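Local coordinates for protein pectate lyase (Bacillus subtilis, PDB 5AMV) that cleaves polygalacturonate by calcium-dependent elimination, releasing oligosaccharides with unsaturated galacturonosyl groups at their non-reducing ends, at residues D12-Y17 with K263-L268. Numbering follows the deposited sequence.
Sequences DGWGAY and KLKITL
Thr267 OG1 accepts a hydrogen bond from Trp14 N at 2.9 Å, with an N-H...O angle of 157°. The hydroxyl is set beside its own backbone N (chi1 -60°), and the same oxygen lies 3.3 Å from Gly13 CA; Gly13, with no side chain, lets the backbone come this close to Thr267. The Trp14 indole lies across Lys265. Lys265 CB sits over the five-membered ring, 3.4 Å from its centroid and 5° off the normal, a CH-pi contact. The lysine chain then runs on across the same face, over the six-membered ring, CE reaching 3.6 Å from Trp14 CH2, before it bends at chi4, and NZ hydrogen-bonds Gly262 O; any cation-pi attraction is weak at best. The fold is the right-handed parallel beta-helix of polysaccharide lyase family 1, and the 3-10 turn 14-16 of an N-terminal loop packs against the start of its strand 266-274, while the side chain of Ile266 leaves the turn and touches Phe251. An alanine in place of Trp14 would probably open a gap against Lys265, whose methylenes would lose the indole they lie against. Thr236 OG1 of neighbouring strand 235-245 hydrogen-bonds both Asp12 O and Gly15 N.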
# COMPACT_ATOMS: atom_id res chain seq x y z
N ASP A 12 18.48 -9.28 -2.20
CA ASP A 12 17.09 -9.11 -2.65
C ASP A 12 16.52 -7.71 -2.37
O ASP A 12 15.66 -7.51 -1.47
CB ASP A 12 16.21 -10.23 -2.08
CG ASP A 12 14.85 -10.31 -2.76
OD1 ASP A 12 14.55 -9.51 -3.70
OD2 ASP A 12 14.07 -11.19 -2.34
N GLY A 13 17.01 -6.74 -3.14
CA GLY A 13 16.48 -5.38 -3.10
C GLY A 13 16.94 -4.53 -1.92
O GLY A 13 17.75 -4.95 -1.08
N TRP A 14 16.39 -3.31 -1.85
CA TRP A 14 16.80 -2.35 -0.86
C TRP A 14 16.57 -2.86 0.58
O TRP A 14 17.26 -2.44 1.51
CB TRP A 14 16.04 -1.07 -1.08
CG TRP A 14 16.70 -0.06 -2.04
CD1 TRP A 14 16.10 0.57 -3.10
CD2 TRP A 14 18.05 0.48 -1.97
NE1 TRP A 14 16.97 1.46 -3.70
CE2 TRP A 14 18.18 1.42 -3.04
CE3 TRP A 14 19.16 0.25 -1.13
CZ2 TRP A 14 19.37 2.16 -3.26
CZ3 TRP A 14 20.34 1.00 -1.34
CH2 TRP A 14 20.43 1.93 -2.42
N GLY A 15 15.60 -3.76 0.79
CA GLY A 15 15.42 -4.32 2.15
C GLY A 15 16.65 -5.07 2.66
O GLY A 15 16.81 -5.22 3.88
N ALA A 16 17.51 -5.54 1.75
CA ALA A 16 18.71 -6.29 2.16
C ALA A 16 19.91 -5.39 2.51
O ALA A 16 20.97 -5.90 2.91
CB ALA A 16 19.10 -7.27 1.06
N TYR A 17 19.75 -4.07 2.38
CA TYR A 17 20.84 -3.13 2.70
C TYR A 17 21.26 -3.21 4.18
O TYR A 17 20.44 -3.50 5.06
CB TYR A 17 20.45 -1.69 2.34
CG TYR A 17 21.63 -0.74 2.41
CD1 TYR A 17 22.56 -0.68 1.37
CD2 TYR A 17 21.82 0.07 3.54
CE1 TYR A 17 23.66 0.19 1.44
CE2 TYR A 17 22.90 0.94 3.63
CZ TYR A 17 23.81 0.98 2.58
OH TYR A 17 24.88 1.86 2.69
N LYS A 263 15.96 8.92 1.17
CA LYS A 263 15.26 7.79 1.83
C LYS A 263 14.26 7.20 0.83
O LYS A 263 14.43 7.37 -0.39
CB LYS A 263 14.59 8.23 3.11
CG LYS A 263 15.61 8.98 4.06
CD LYS A 263 15.15 9.07 5.48
CE LYS A 263 16.31 9.43 6.42
NZ LYS A 263 16.54 10.91 6.34
N LEU A 264 13.28 6.45 1.32
CA LEU A 264 12.28 5.82 0.43
C LEU A 264 12.99 4.92 -0.58
O LEU A 264 12.60 4.83 -1.73
CB LEU A 264 11.38 6.89 -0.26
CG LEU A 264 10.53 7.71 0.73
CD1 LEU A 264 9.85 8.92 0.10
CD2 LEU A 264 9.44 6.79 1.41
N LYS A 265 14.03 4.22 -0.14
CA LYS A 265 14.74 3.26 -0.95
C LYS A 265 13.96 1.97 -0.86
O LYS A 265 14.02 1.23 0.14
CB LYS A 265 16.18 3.07 -0.49
CG LYS A 265 17.02 4.32 -0.80
CD LYS A 265 18.42 4.10 -0.26
CE LYS A 265 19.45 5.06 -0.90
NZ LYS A 265 19.09 6.52 -0.72
N ILE A 266 13.25 1.71 -1.96
CA ILE A 266 12.29 0.59 -2.06
C ILE A 266 12.53 -0.14 -3.38
O ILE A 266 12.66 0.47 -4.45
CB ILE A 266 10.87 1.14 -2.01
CG1 ILE A 266 10.62 1.86 -0.66
CG2 ILE A 266 9.84 -0.01 -2.20
CD1 ILE A 266 9.44 2.85 -0.76
N THR A 267 12.51 -1.46 -3.31
CA THR A 267 12.53 -2.30 -4.50
C THR A 267 11.20 -2.99 -4.67
O THR A 267 10.74 -3.66 -3.76
CB THR A 267 13.65 -3.36 -4.41
OG1 THR A 267 14.91 -2.70 -4.27
CG2 THR A 267 13.72 -4.29 -5.63
N LEU A 268 10.59 -2.81 -5.84
CA LEU A 268 9.36 -3.53 -6.17
C LEU A 268 9.63 -4.50 -7.28
O LEU A 268 9.96 -4.08 -8.39
CB LEU A 268 8.26 -2.57 -6.66
CG LEU A 268 7.92 -1.40 -5.72
CD1 LEU A 268 6.78 -0.61 -6.31
CD2 LEU A 268 7.48 -1.89 -4.34